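Local coordinates for protein transcriptional regulator, GntR family (Ralstonia eutropha, PDB 3IHU) that probably binds DNA as a transcription factor of the GntR family, pairing a winged helix-turn-helix domain with an all-helical FCD domain, at residues L91-A94 with E95-G99; F144-T147 with L148-M151; A176-R179 with Q180-L183; H208-N211 with V212-A215. All coordinates share one frame; numbering follows the deposited sequence.

Interaction 1: residues L91-A94 with E95-G99; sequences LDVA and ERMTG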
loop_
_atom_site.group_PDB
_atom_site.type_symbol
_atom_site.label_atom_id
_atom_site.label_comp_id
_atom_site.label_asym_id
_atom_site.label_seq_id
_atom_site.Cartn_x
_atom_site.Cartn_y
_atom_site.Cartn_z
ATOM N N LEU A 91 8.948 6.119 5.271
ATOM C CA LEU A 91 8.183 5.712 6.445
ATOM C C LEU A 91 7.757 6.930 7.267
ATOM O O LEU A 91 6.744 6.934 7.887
ATOM C CB LEU A 91 9.025 4.780 7.293
ATOM C CG LEU A 91 9.353 3.408 6.682
ATOM C CD1 LEU A 91 10.472 2.770 7.475
ATOM C CD2 LEU A 91 8.063 2.533 6.657
ATOM N N ASP A 92 8.556 7.983 7.250
ATOM C CA ASP A 92 8.226 9.215 7.990
ATOM C C ASP A 92 6.902 9.809 7.459
ATOM O O ASP A 92 6.006 10.195 8.245
ATOM C CB ASP A 92 9.357 10.252 7.859
ATOM C CG ASP A 92 10.400 10.141 8.961
ATOM O OD1 ASP A 92 10.118 9.447 9.947
ATOM O OD2 ASP A 92 11.480 10.797 8.851
ATOM N N VAL A 93 6.776 9.858 6.140
ATOM C CA VAL A 93 5.550 10.295 5.515
ATOM C C VAL A 93 4.376 9.260 5.677
ATOM O O VAL A 93 3.281 9.647 6.018
ATOM C CB VAL A 93 5.767 10.518 4.016
ATOM C CG1 VAL A 93 4.450 10.774 3.317
ATOM C CG2 VAL A 93 6.789 11.707 3.791
ATOM N N ALA A 94 4.637 7.972 5.437
ATOM C CA ALA A 94 3.636 6.940 5.620
ATOM C C ALA A 94 3.098 6.903 7.021
ATOM O O ALA A 94 1.928 6.696 7.207
ATOM C CB ALA A 94 4.154 5.533 5.183
ATOM N N GLU A 95 3.933 7.100 8.005
ATOM C CA GLU A 95 3.462 7.168 9.387
ATOM C C GLU A 95 2.403 8.230 9.600
ATOM O O GLU A 95 1.327 7.954 10.129
ATOM C CB GLU A 95 4.602 7.395 10.353
ATOM C CG GLU A 95 4.194 7.365 11.763
ATOM C CD GLU A 95 5.384 7.507 12.691
ATOM O OE1 GLU A 95 6.479 7.122 12.279
ATOM O OE2 GLU A 95 5.196 7.964 13.834
ATOM N N ARG A 96 2.662 9.413 9.129
ATOM C CA ARG A 96 1.755 10.525 9.339
ATOM C C ARG A 96 0.523 10.403 8.473
ATOM O O ARG A 96 -0.578 10.742 8.954
ATOM C CB ARG A 96 2.469 11.827 9.114
ATOM C CG ARG A 96 3.453 12.068 10.339
ATOM C CD ARG A 96 4.645 12.864 10.009
ATOM N NE ARG A 96 5.506 12.973 11.200
ATOM C CZ ARG A 96 6.426 12.095 11.601
ATOM N NH1 ARG A 96 6.678 10.975 10.916
ATOM N NH2 ARG A 96 7.135 12.370 12.708
HETATM N N MSE A 97 0.686 9.884 7.254
HETATM C CA MSE A 97 -0.458 9.745 6.329
HETATM C C MSE A 97 -1.371 8.530 6.706
HETATM O O MSE A 97 -2.562 8.623 6.534
HETATM C CB MSE A 97 -0.068 9.750 4.826
HETATM C CG MSE A 97 0.635 11.128 4.405
HETATM SE SE MSE A 97 -0.642 12.569 4.592
HETATM C CE MSE A 97 -0.147 13.505 6.277
ATOM N N THR A 98 -0.806 7.485 7.281
ATOM C CA THR A 98 -1.607 6.323 7.726
ATOM C C THR A 98 -2.335 6.680 8.965
ATOM O O THR A 98 -3.463 6.284 9.186
ATOM C CB THR A 98 -0.764 5.067 7.970
ATOM O OG1 THR A 98 -0.004 4.759 6.793
ATOM C CG2 THR A 98 -1.675 3.845 8.344
ATOM N N GLY A 99 -1.656 7.401 9.835
ATOM C CA GLY A 99 -2.306 8.033 10.937
ATOM C C GLY A 99 -3.506 8.854 10.537
ATOM O O GLY A 99 -4.571 8.706 11.117
#

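Interaction 2: residues F144-T147 with L148-M151; sequences FYRT and LLEM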
loop_
_atom_site.group_PDB
_atom_site.type_symbol
_atom_site.label_atom_id
_atom_site.label_comp_id
_atom_site.label_asym_id
_atom_site.label_seq_id
_atom_site.Cartn_x
_atom_site.Cartn_y
_atom_site.Cartn_z
ATOM N N PHE A 144 -8.965 -3.333 3.032
ATOM C CA PHE A 144 -8.992 -2.671 4.321
ATOM C C PHE A 144 -8.660 -1.179 4.171
ATOM O O PHE A 144 -9.417 -0.317 4.619
ATOM C CB PHE A 144 -7.938 -3.344 5.198
ATOM C CG PHE A 144 -7.810 -2.777 6.552
ATOM C CD1 PHE A 144 -8.865 -2.791 7.413
ATOM C CD2 PHE A 144 -6.609 -2.256 6.986
ATOM C CE1 PHE A 144 -8.726 -2.307 8.696
ATOM C CE2 PHE A 144 -6.465 -1.770 8.275
ATOM C CZ PHE A 144 -7.543 -1.807 9.123
ATOM N N TYR A 145 -7.553 -0.895 3.477
ATOM C CA TYR A 145 -7.116 0.495 3.261
ATOM C C TYR A 145 -8.131 1.256 2.459
ATOM O O TYR A 145 -8.464 2.395 2.798
ATOM C CB TYR A 145 -5.748 0.539 2.570
ATOM C CG TYR A 145 -4.595 0.426 3.529
ATOM C CD1 TYR A 145 -4.372 -0.710 4.264
ATOM C CD2 TYR A 145 -3.680 1.481 3.672
ATOM C CE1 TYR A 145 -3.321 -0.805 5.142
ATOM C CE2 TYR A 145 -2.628 1.389 4.561
ATOM C CZ TYR A 145 -2.449 0.258 5.279
ATOM O OH TYR A 145 -1.399 0.221 6.114
ATOM N N ARG A 146 -8.635 0.656 1.382
ATOM C CA ARG A 146 -9.644 1.339 0.587
ATOM C C ARG A 146 -10.925 1.665 1.384
ATOM O O ARG A 146 -11.511 2.755 1.260
ATOM C CB ARG A 146 -9.959 0.528 -0.688
ATOM C CG ARG A 146 -11.215 0.963 -1.460
ATOM C CD ARG A 146 -11.243 2.458 -1.852
ATOM N NE ARG A 146 -10.029 2.874 -2.575
ATOM C CZ ARG A 146 -9.885 2.907 -3.903
ATOM N NH1 ARG A 146 -10.870 2.539 -4.707
ATOM N NH2 ARG A 146 -8.732 3.310 -4.428
ATOM N N THR A 147 -11.352 0.752 2.245
ATOM C CA THR A 147 -12.533 1.011 3.081
ATOM C C THR A 147 -12.240 2.165 4.025
ATOM O O THR A 147 -13.070 3.077 4.187
ATOM C CB THR A 147 -12.951 -0.263 3.843
ATOM O OG1 THR A 147 -12.968 -1.366 2.927
ATOM C CG2 THR A 147 -14.281 -0.129 4.442
ATOM N N LEU A 148 -11.047 2.166 4.621
ATOM C CA LEU A 148 -10.688 3.275 5.480
ATOM C C LEU A 148 -10.767 4.572 4.688
ATOM O O LEU A 148 -11.236 5.603 5.206
ATOM C CB LEU A 148 -9.307 3.118 6.127
ATOM C CG LEU A 148 -9.152 2.001 7.152
ATOM C CD1 LEU A 148 -7.658 1.888 7.535
ATOM C CD2 LEU A 148 -10.122 2.232 8.382
ATOM N N LEU A 149 -10.335 4.520 3.431
ATOM C CA LEU A 149 -10.322 5.734 2.596
ATOM C C LEU A 149 -11.732 6.228 2.341
ATOM O O LEU A 149 -12.012 7.406 2.515
ATOM C CB LEU A 149 -9.611 5.459 1.283
ATOM C CG LEU A 149 -9.424 6.649 0.343
ATOM C CD1 LEU A 149 -8.515 7.783 0.927
ATOM C CD2 LEU A 149 -8.835 6.088 -0.917
ATOM N N GLU A 150 -12.618 5.317 1.984
ATOM C CA GLU A 150 -13.995 5.657 1.665
ATOM C C GLU A 150 -14.696 6.207 2.874
ATOM O O GLU A 150 -15.512 7.123 2.748
ATOM C CB GLU A 150 -14.774 4.455 1.114
ATOM C CG GLU A 150 -14.285 3.934 -0.237
ATOM C CD GLU A 150 -14.127 5.055 -1.292
ATOM O OE1 GLU A 150 -15.064 5.888 -1.439
ATOM O OE2 GLU A 150 -13.048 5.116 -1.950
HETATM N N MSE A 151 -14.347 5.683 4.037
HETATM C CA MSE A 151 -14.893 6.145 5.303
HETATM C C MSE A 151 -14.532 7.586 5.609
HETATM O O MSE A 151 -15.368 8.342 6.084
HETATM C CB MSE A 151 -14.427 5.204 6.446
HETATM C CG MSE A 151 -15.212 3.940 6.534
HETATM SE SE MSE A 151 -14.500 2.619 7.748
HETATM C CE MSE A 151 -15.458 3.451 9.265
#

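Interaction 3: residues A176-R179 with Q180-L183; sequences ASLR and QMRL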
loop_
_atom_site.group_PDB
_atom_site.type_symbol
_atom_site.label_atom_id
_atom_site.label_comp_id
_atom_site.label_asym_id
_atom_site.label_seq_id
_atom_site.Cartn_x
_atom_site.Cartn_y
_atom_site.Cartn_z
ATOM N N ALA A 176 6.311 -9.257 3.872
ATOM C CA ALA A 176 5.684 -10.602 3.931
ATOM C C ALA A 176 6.111 -11.384 5.188
ATOM O O ALA A 176 5.294 -12.073 5.772
ATOM C CB ALA A 176 5.976 -11.406 2.622
ATOM N N SER A 177 7.359 -11.231 5.648
ATOM C CA SER A 177 7.834 -11.919 6.843
ATOM C C SER A 177 7.335 -11.307 8.172
ATOM O O SER A 177 7.536 -11.916 9.230
ATOM C CB SER A 177 9.382 -11.979 6.853
ATOM O OG SER A 177 9.924 -10.679 7.126
ATOM N N LEU A 178 6.705 -10.118 8.104
ATOM C CA LEU A 178 6.189 -9.423 9.298
ATOM C C LEU A 178 4.655 -9.469 9.429
ATOM O O LEU A 178 4.023 -8.663 10.174
ATOM C CB LEU A 178 6.684 -7.977 9.290
ATOM C CG LEU A 178 8.228 -7.881 9.267
ATOM C CD1 LEU A 178 8.672 -6.472 8.918
ATOM C CD2 LEU A 178 8.877 -8.361 10.599
ATOM N N ARG A 179 4.044 -10.434 8.739
ATOM C CA ARG A 179 2.573 -10.492 8.662
ATOM C C ARG A 179 1.843 -10.663 10.023
ATOM O O ARG A 179 0.767 -10.101 10.246
ATOM C CB ARG A 179 2.166 -11.611 7.746
ATOM C CG ARG A 179 0.718 -11.586 7.455
ATOM C CD ARG A 179 0.338 -12.563 6.383
ATOM N NE ARG A 179 1.122 -12.422 5.169
ATOM C CZ ARG A 179 1.824 -13.432 4.628
ATOM N NH1 ARG A 179 1.835 -14.614 5.207
ATOM N NH2 ARG A 179 2.525 -13.258 3.501
ATOM N N GLN A 180 2.416 -11.455 10.921
ATOM C CA GLN A 180 1.813 -11.593 12.252
ATOM C C GLN A 180 1.662 -10.216 12.899
ATOM O O GLN A 180 0.589 -9.861 13.325
ATOM C CB GLN A 180 2.652 -12.493 13.138
ATOM C CG GLN A 180 2.749 -13.901 12.553
ATOM C CD GLN A 180 3.573 -14.876 13.388
ATOM O OE1 GLN A 180 4.720 -15.223 13.037
ATOM N NE2 GLN A 180 2.982 -15.354 14.454
HETATM N N MSE A 181 2.749 -9.443 12.949
HETATM C CA MSE A 181 2.768 -8.128 13.595
HETATM C C MSE A 181 1.834 -7.178 12.844
HETATM O O MSE A 181 1.083 -6.389 13.435
HETATM C CB MSE A 181 4.216 -7.577 13.617
HETATM C CG MSE A 181 4.401 -6.122 14.068
HETATM SE SE MSE A 181 6.139 -5.380 13.514
HETATM C CE MSE A 181 5.732 -5.037 11.627
ATOM N N ARG A 182 1.892 -7.241 11.517
ATOM C CA ARG A 182 1.087 -6.320 10.722
ATOM C C ARG A 182 -0.405 -6.582 10.960
ATOM O O ARG A 182 -1.192 -5.665 11.052
ATOM C CB ARG A 182 1.473 -6.393 9.236
ATOM C CG ARG A 182 2.941 -5.956 8.986
ATOM C CD ARG A 182 3.447 -6.345 7.574
ATOM N NE ARG A 182 2.455 -5.966 6.582
ATOM C CZ ARG A 182 2.113 -6.661 5.516
ATOM N NH1 ARG A 182 2.695 -7.824 5.235
ATOM N NH2 ARG A 182 1.160 -6.199 4.737
ATOM N N LEU A 183 -0.797 -7.831 11.027
ATOM C CA LEU A 183 -2.217 -8.162 11.242
ATOM C C LEU A 183 -2.714 -7.573 12.578
ATOM O O LEU A 183 -3.798 -6.965 12.663
ATOM C CB LEU A 183 -2.409 -9.665 11.262
ATOM C CG LEU A 183 -3.803 -10.087 11.723
ATOM C CD1 LEU A 183 -4.869 -9.656 10.667
ATOM C CD2 LEU A 183 -3.832 -11.605 12.003
HETATM O O HOH W 1 5.196 -12.816 10.741
HETATM O O HOH W 2 2.128 -10.044 3.023
#

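Interaction 4: residues H208-N211 with V212-A215; sequences HVKN and VRGA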
loop_
_atom_site.group_PDB
_atom_site.type_symbol
_atom_site.label_atom_id
_atom_site.label_comp_id
_atom_site.label_asym_id
_atom_site.label_seq_id
_atom_site.Cartn_x
_atom_site.Cartn_y
_atom_site.Cartn_z
ATOM N N HIS A 208 1.231 1.535 13.488
ATOM C CA HIS A 208 1.543 0.456 12.564
ATOM C C HIS A 208 2.900 0.778 11.887
ATOM O O HIS A 208 3.812 -0.051 11.831
ATOM C CB HIS A 208 0.455 0.346 11.489
ATOM C CG HIS A 208 0.834 -0.542 10.339
ATOM N ND1 HIS A 208 1.394 -1.783 10.514
ATOM C CD2 HIS A 208 0.807 -0.327 9.005
ATOM C CE1 HIS A 208 1.632 -2.328 9.332
ATOM N NE2 HIS A 208 1.298 -1.456 8.401
ATOM N N VAL A 209 3.022 1.983 11.353
ATOM C CA VAL A 209 4.256 2.359 10.621
ATOM C C VAL A 209 5.468 2.389 11.530
ATOM O O VAL A 209 6.547 1.975 11.126
ATOM C CB VAL A 209 4.072 3.644 9.836
ATOM C CG1 VAL A 209 5.380 4.020 9.051
ATOM C CG2 VAL A 209 2.873 3.481 8.894
ATOM N N LYS A 210 5.300 2.869 12.747
ATOM C CA LYS A 210 6.367 2.780 13.746
ATOM C C LYS A 210 6.862 1.337 13.943
ATOM O O LYS A 210 8.064 1.086 14.074
ATOM C CB LYS A 210 5.862 3.331 15.090
ATOM C CG LYS A 210 5.607 4.812 15.194
ATOM C CD LYS A 210 5.090 5.105 16.655
ATOM C CE LYS A 210 4.512 6.467 16.777
ATOM N NZ LYS A 210 5.595 7.400 16.500
ATOM N N ASN A 211 5.943 0.376 13.924
ATOM C CA ASN A 211 6.337 -1.055 14.031
ATOM C C ASN A 211 7.086 -1.535 12.846
ATOM O O ASN A 211 8.085 -2.223 13.012
ATOM C CB ASN A 211 5.127 -1.990 14.258
ATOM C CG ASN A 211 4.522 -1.826 15.632
ATOM O OD1 ASN A 211 5.166 -1.302 16.536
ATOM N ND2 ASN A 211 3.270 -2.265 15.802
ATOM N N VAL A 212 6.634 -1.166 11.639
ATOM C CA VAL A 212 7.379 -1.474 10.440
ATOM C C VAL A 212 8.816 -0.879 10.483
ATOM O O VAL A 212 9.785 -1.589 10.239
ATOM C CB VAL A 212 6.610 -1.051 9.174
ATOM C CG1 VAL A 212 7.435 -1.266 7.920
ATOM C CG2 VAL A 212 5.252 -1.766 9.127
ATOM N N ARG A 213 8.949 0.391 10.853
ATOM C CA ARG A 213 10.268 1.030 10.965
ATOM C C ARG A 213 11.168 0.286 11.967
ATOM O O ARG A 213 12.297 -0.048 11.656
ATOM C CB ARG A 213 10.144 2.484 11.421
ATOM C CG ARG A 213 11.523 3.214 11.509
ATOM C CD ARG A 213 11.434 4.526 12.250
ATOM N NE ARG A 213 10.640 5.419 11.454
ATOM C CZ ARG A 213 9.380 5.792 11.680
ATOM N NH1 ARG A 213 8.706 5.399 12.767
ATOM N NH2 ARG A 213 8.771 6.595 10.783
ATOM N N GLY A 214 10.649 0.023 13.149
ATOM C CA GLY A 214 11.318 -0.805 14.139
ATOM C C GLY A 214 11.805 -2.140 13.608
ATOM O O GLY A 214 12.959 -2.495 13.806
ATOM N N ALA A 215 10.970 -2.860 12.866
ATOM C CA ALA A 215 11.401 -4.151 12.355
ATOM C C ALA A 215 12.565 -3.985 11.375
ATOM O O ALA A 215 13.513 -4.787 11.362
ATOM C CB ALA A 215 10.216 -4.903 11.666
HETATM O O HOH W 3 9.584 3.506 15.178
#

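Interaction 1: residues L91-A94 with E95-G99
Ala94 O takes two bonds from Thr98, one from the backbone N-H and one from the hydroxyl, with OG1 at 2.8 Å from Ala94 O. The two donors arrive from opposite faces of the carbonyl plane, the hydroxyl tilted 34° out of it. With OG1 beside its own backbone N (chi1 -55°), threonine can fold its hydroxyl back over the preceding turn; a buried polar group thus finds its partner in its own helix, while CG2 is left to pack. On another side of the helix, Arg96 sends NH1 back to the carbonyl of Asp92, NH1 lying 2.9 Å from Asp92 O. The carbonyl oxygen sits at the edge of the guanidinium, near its plane. The extended part of the arginine chain runs alongside Asp92, so that the charges also meet, though loosely: OD1 of Asp92 is 3.9 Å from NH1 of Arg96, a long salt bridge whose two flat groups stand 81° apart. The backbone ladder continues with Glu95 N to Leu91 O and Met97 N to Val93 O. Outside the polar set, CG1 of Val93 touches CG of Met97, a selenomethionine, at 4.0 Å. Small Ala94 is buried, its side chain against Met166 of a loop. This is a middle turn of helix 84-105 in the FCD domain. The Val93 and Met97 side faces helix 155-165, through Thr163, Leu160 and Ile164, whereas Leu91, Glu95 and Thr98 lean on Val209 of helix 198-219, where the Glu95 carboxylate is paired with Arg213 and Lys210.

Interaction 2: residues F144-T147 with L148-M151
Phe144 and Leu148, one helical turn apart, meet by a CH-pi contact: CD1 of Leu148 lies over one face of the ring, 4.2 Å from the centroid of Phe144 and 22° off its normal, displaced toward the CE2 and CZ side of the rim. The phenylalanine chi1 of 179° swings the ring along the helix toward the next turn, and one methyl of leucine's branched end covers part of that face. A methyl of Leu149, CD2, lies near the guanidinium of Arg146, 3.8 Å from NE of Arg146, the two side chains crossing at a slant.

The charged contact is looser. Arg146 is bent at chi2 (55°) and chi3, which turns its chain forward, toward the next turn, and NE comes 3.8 Å from OE2 of Glu150. That oxygen stands well out of the guanidinium plane; no N-H points at it, and only charge acts between the polar ends. The closer touch is CD of Arg146 on OE2 of Glu150, 3.2 Å. Glu150 has a firmer salt bridge from OE2 to Arg158.

Backbone bonds complete the turn, from Leu148 N to Phe144 O through Met151 N to Thr147 O. Thr147, buried despite its hydroxyl, satisfies OG1 on the carbonyl of His143 in the preceding turn.

Helix 134-152 is wrapped by its neighbours in the FCD helical bundle: Phe144 reaches Leu118 on helix 112-130 and Ala190 on helix 179-195, Leu148 meets Leu101 on helix 84-105, and Tyr145 and Leu149 both lie against Phe161 on helix 155-165.

Interaction 3: residues A176-R179 with Q180-L183
A water is shared by Arg179 and Arg182, accepting from NH2 of Arg179 at 3.3 Å and from NH1 of Arg182 at 3.2 Å, and it lies at the edge of both guanidinium groups, in plane with each. The like charges are thus bridged by an oxygen, and Arg182 also gives NH1 to the carbonyl of Leu175 and NH2 to the hydroxyl of Tyr186. Arg179 turns a face of its guanidinium to Ala176 O, which stands 3.8 Å above the plane of Arg179, toward the rim.

Leu178 holds the N-cap position, right before helix 179-195. Its carbonyl accepts from Arg182 N at 2.9 Å, and Arg179 O takes Leu183 N in the next step. A second water joins the loop to this first turn, donating to Ser177 O and accepting from Gln180 N; its link to the Gln180 side chain is weak. Leucine has no side-chain oxygen for capping and packs instead: CB of Leu178 lies 4.0 Å from CD of Arg182. With chi1 at -63°, CG of Arg182 lies beside its backbone N and the chain passes close over Leu178 O before bending at chi3.

The connection from helix 167-172 into helix 179-195 is covered by three others: Leu178 packs on Ala215 of helix 198-219, Arg179 and Arg182 both touch Phe137 of helix 134-152, and Leu183 rests on Leu125 of helix 112-130.

Interaction 4: residues H208-N211 with V212-A215
His208 and Val212 meet across one turn of helix 198-219, the last helix of the FCD bundle. CG2 of Val212 sits 3.7 Å from CE1 of His208, obliquely to the ring. CG of the histidine lies opposite the backbone N (chi1 168°), which carries the ring toward Val212, while ND1 bonds to Asp185 of helix 179-195. A compact branched residue such as valine suits this place: its CG2 packs against the ring and also rests near the backbone carbonyl oxygen of His208.

Val209, the next residue, turns off this side toward helix 84-105, packing on Leu91, Glu95 and Thr98; its carbonyl takes the N-H of Arg213 at 170°, a nearly straight bond.

Lys210 meets the guanidinium of Arg213 at its edge, CG of Lys210 lying in its plane 4.0 Å from NH1 of Arg213. Both long cations serve the Glu95 carboxylate, Lys210 through NZ and Arg213 through NH2, so one carboxylate is shared by two positive side chains.

Asn211 directs its amide ND2 to Asp185 OD2, the same oxygen that receives His208 ND1, and its backbone O accepts from Ala215 N. CB of Ala215 meets Leu178, at the start of helix 179-195. On the lysine side, a water donates to Lys210 O at 3.1 Å and accepts from NH1 of Arg213 at 3.2 Å.

Overall arrangement
Three of the contacts are stretches within helices of the FCD bundle and interaction 3 is the start of one; they follow in series along the chain. The firmest link joins interactions 1 and 4, whose centres are about 11 Å apart: Glu95 OE2 lies 2.8 Å from Lys210 NZ, and Glu95 OE1 2.8 Å from Arg213 NH2. Interactions 3 and 4, also about 11 Å between centres, meet by packing, with CD1 of Leu178 at 3.5 Å from CB of Ala215 and CG of Arg182 at 3.9 Å from CE1 of His208. Interaction 2 lies farther off, yet the Tyr145 hydroxyl reaches two others: OH is 3.7 Å from CD2 of His208 and 4.3 Å from CG2 of Thr98. Interactions 1 and 3 do not touch.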